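Local coordinates for proteasome assembly chaperone family protein (Thermoplasma acidophilum, PDB 3GAA) that is of uncharacterised function but belongs to the PAC2 family of proteasome assembly chaperones, and so may assist proteasome assembly, at the interface of chains A and B. Sequence-based numbering; all coordinates share one arbitrary frame. Chains: chain A/B, uncharacterized protein Ta1441.

The interface of chains A and B. Residues chain A 7-9; chain B 20, 57-59, 109-110, 113.
The indole of B:Trp113 has A:Val7 on one face and A:Lys9 at its edge. A:Val7 CG1 lies over the face of the five-membered ring in a CH-pi contact. The methyl of B:Ala57 is on the same face, nearer the ring's margin. At the edge, A:Lys9 CG lies in the ring plane, and A:Lys9 CD is 3.7 Å from B:Trp113 CZ2. The indole is carried by helix 103-116. Its CG is anti to the backbone N (chi1 -175°), which swings the ring off the helix to lie under A:Val7 CG1. An alanine in place of B:Trp113 would probably open a gap beneath A:Val7 and leave the aliphatic part of A:Lys9 without its flank.

The other methyl of A:Val7, CG2, is 3.5 Å from B:Leu59 CD1. It also packs 4.0 Å from B:Thr109 CG2. Strand 7-9 of chain A pairs antiparallel with strand 54-59 of chain B. A:Asn8 N donates to B:His58 O at 3.0 Å. B:His58 N returns a bond to A:Asn8 O, also at 3.0 Å. The contact has a two-fold twin, so the chains exchange N-terminal arms. This pair is one part of a ten-copy deposited assembly, and the structure alone does not show which assembly is biological. Beyond the indole, A:Lys9 and B:Glu20 meet end to end. The chain of A:Lys9 bends at chi2 and chi3 (-107° and -1°), which leaves CD beside the indole edge and carries CE away from it. Its ammonium NZ makes a long salt bridge of 3.7 Å to the carboxylate OE1 of B:Glu20.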
ATOM      1  N   VAL A   7       7.855 -17.589   9.756  1.00 69.54           N
ATOM      2  CA  VAL A   7       8.814 -18.610  10.135  1.00 68.93           C
ATOM      3  C   VAL A   7      10.160 -18.152   9.627  1.00 68.40           C
ATOM      4  O   VAL A   7      10.348 -17.948   8.443  1.00 68.48           O
ATOM      5  CB  VAL A   7       8.564 -19.948   9.440  1.00 69.21           C
ATOM      6  CG1 VAL A   7       9.855 -20.783   9.429  1.00 68.68           C
ATOM      7  CG2 VAL A   7       7.407 -20.717  10.107  1.00 70.47           C
ATOM      8  N   ASN A   8      11.111 -18.040  10.521  1.00 68.03           N
ATOM      9  CA  ASN A   8      12.368 -17.454  10.211  1.00 67.78           C
ATOM     10  C   ASN A   8      13.440 -18.512  10.224  1.00 67.71           C
ATOM     11  O   ASN A   8      13.583 -19.241  11.191  1.00 67.29           O
ATOM     12  CB  ASN A   8      12.657 -16.401  11.245  1.00 67.84           C
ATOM     13  CG  ASN A   8      13.888 -15.653  10.942  1.00 69.62           C
ATOM     14  OD1 ASN A   8      15.000 -16.132  11.156  1.00 71.58           O
ATOM     15  ND2 ASN A   8      13.717 -14.457  10.401  1.00 75.63           N
ATOM     16  N   LYS A   9      14.140 -18.617   9.107  1.00 68.69           N
ATOM     17  CA  LYS A   9      15.121 -19.650   8.855  1.00 69.87           C
ATOM     18  C   LYS A   9      16.456 -19.249   9.382  1.00 71.01           C
ATOM     19  O   LYS A   9      16.791 -18.092   9.413  1.00 72.64           O
ATOM     20  CB  LYS A   9      15.271 -19.869   7.363  1.00 70.02           C
ATOM     21  CG  LYS A   9      14.066 -20.428   6.691  1.00 70.16           C
ATOM     22  CD  LYS A   9      14.319 -21.859   6.325  1.00 72.00           C
ATOM     23  CE  LYS A   9      15.716 -22.274   6.723  1.00 71.86           C
ATOM     24  NZ  LYS A   9      16.185 -23.457   5.962  1.00 70.69           N
TER
ATOM     25  N   GLU B  20      12.713 -21.897  -1.064  1.00 75.80           N
ATOM     26  CA  GLU B  20      13.093 -22.666   0.116  1.00 74.97           C
ATOM     27  C   GLU B  20      13.144 -24.205   0.028  1.00 73.29           C
ATOM     28  O   GLU B  20      13.902 -24.827   0.753  1.00 72.76           O
ATOM     29  CB  GLU B  20      12.113 -22.290   1.230  1.00 75.66           C
ATOM     30  CG  GLU B  20      12.524 -22.748   2.607  1.00 78.41           C
ATOM     31  CD  GLU B  20      13.863 -22.185   2.987  1.00 81.24           C
ATOM     32  OE1 GLU B  20      14.919 -22.763   2.582  1.00 81.39           O
ATOM     33  OE2 GLU B  20      13.830 -21.135   3.670  1.00 84.17           O
ATOM     34  N   ALA B  57      15.194 -23.697  11.873  1.00 39.26           N
ATOM     35  CA  ALA B  57      14.206 -22.637  11.850  1.00 39.53           C
ATOM     36  C   ALA B  57      13.584 -22.438  13.204  1.00 40.20           C
ATOM     37  O   ALA B  57      13.596 -23.316  14.052  1.00 40.28           O
ATOM     38  CB  ALA B  57      13.142 -22.950  10.874  1.00 38.64           C
ATOM     39  N   HIS B  58      13.054 -21.240  13.381  1.00 41.48           N
ATOM     40  CA  HIS B  58      12.204 -20.886  14.503  1.00 41.96           C
ATOM     41  C   HIS B  58      10.932 -20.402  13.944  1.00 42.31           C
ATOM     42  O   HIS B  58      10.918 -19.864  12.861  1.00 42.95           O
ATOM     43  CB  HIS B  58      12.721 -19.668  15.209  1.00 42.16           C
ATOM     44  CG  HIS B  58      13.943 -19.899  15.994  1.00 41.93           C
ATOM     45  ND1 HIS B  58      13.927 -20.601  17.169  1.00 43.54           N
ATOM     46  CD2 HIS B  58      15.207 -19.467  15.810  1.00 42.78           C
ATOM     47  CE1 HIS B  58      15.151 -20.613  17.667  1.00 45.97           C
ATOM     48  NE2 HIS B  58      15.949 -19.939  16.855  1.00 43.51           N
ATOM     49  N   LEU B  59       9.884 -20.472  14.723  1.00 42.90           N
ATOM     50  CA  LEU B  59       8.651 -19.858  14.329  1.00 44.15           C
ATOM     51  C   LEU B  59       8.375 -18.682  15.270  1.00 44.39           C
ATOM     52  O   LEU B  59       8.462 -18.791  16.477  1.00 44.30           O
ATOM     53  CB  LEU B  59       7.543 -20.915  14.310  1.00 44.98           C
ATOM     54  CG  LEU B  59       6.195 -20.395  13.835  1.00 46.12           C
ATOM     55  CD1 LEU B  59       5.499 -21.361  12.910  1.00 47.50           C
ATOM     56  CD2 LEU B  59       5.387 -20.138  15.097  1.00 48.39           C
ATOM     57  N   THR B 109       1.036 -20.425   9.832  1.00 42.33           N
ATOM     58  CA  THR B 109       2.367 -19.881   9.685  1.00 41.65           C
ATOM     59  C   THR B 109       3.249 -21.085   9.487  1.00 41.93           C
ATOM     60  O   THR B 109       3.980 -21.182   8.508  1.00 42.36           O
ATOM     61  CB  THR B 109       2.793 -19.112  10.972  1.00 41.81           C
ATOM     62  OG1 THR B 109       1.877 -18.053  11.251  1.00 40.67           O
ATOM     63  CG2 THR B 109       4.158 -18.532  10.844  1.00 40.48           C
ATOM     64  N   LEU B 110       3.115 -22.031  10.404  1.00 41.77           N
ATOM     65  CA  LEU B 110       3.871 -23.238  10.338  1.00 42.31           C
ATOM     66  C   LEU B 110       3.657 -23.956   8.995  1.00 43.54           C
ATOM     67  O   LEU B 110       4.609 -24.301   8.306  1.00 44.55           O
ATOM     68  CB  LEU B 110       3.490 -24.124  11.523  1.00 41.68           C
ATOM     69  CG  LEU B 110       4.184 -25.489  11.542  1.00 39.77           C
ATOM     70  CD1 LEU B 110       5.702 -25.305  11.629  1.00 36.86           C
ATOM     71  CD2 LEU B 110       3.644 -26.301  12.672  1.00 32.84           C
ATOM     72  N   TRP B 113       5.343 -22.584   5.932  1.00 48.60           N
ATOM     73  CA  TRP B 113       6.762 -22.859   5.889  1.00 49.30           C
ATOM     74  C   TRP B 113       6.986 -24.291   5.467  1.00 49.30           C
ATOM     75  O   TRP B 113       7.900 -24.581   4.701  1.00 49.11           O
ATOM     76  CB  TRP B 113       7.416 -22.619   7.246  1.00 49.62           C
ATOM     77  CG  TRP B 113       8.913 -22.775   7.208  1.00 52.73           C
ATOM     78  CD1 TRP B 113       9.820 -21.813   6.902  1.00 56.66           C
ATOM     79  CD2 TRP B 113       9.680 -23.968   7.462  1.00 53.22           C
ATOM     80  NE1 TRP B 113      11.114 -22.321   6.960  1.00 56.87           N
ATOM     81  CE2 TRP B 113      11.047 -23.641   7.293  1.00 53.85           C
ATOM     82  CE3 TRP B 113       9.346 -25.264   7.807  1.00 52.87           C
ATOM     83  CZ2 TRP B 113      12.063 -24.555   7.469  1.00 53.37           C
ATOM     84  CZ3 TRP B 113      10.374 -26.183   7.992  1.00 54.52           C
ATOM     85  CH2 TRP B 113      11.718 -25.819   7.816  1.00 53.03           C
TER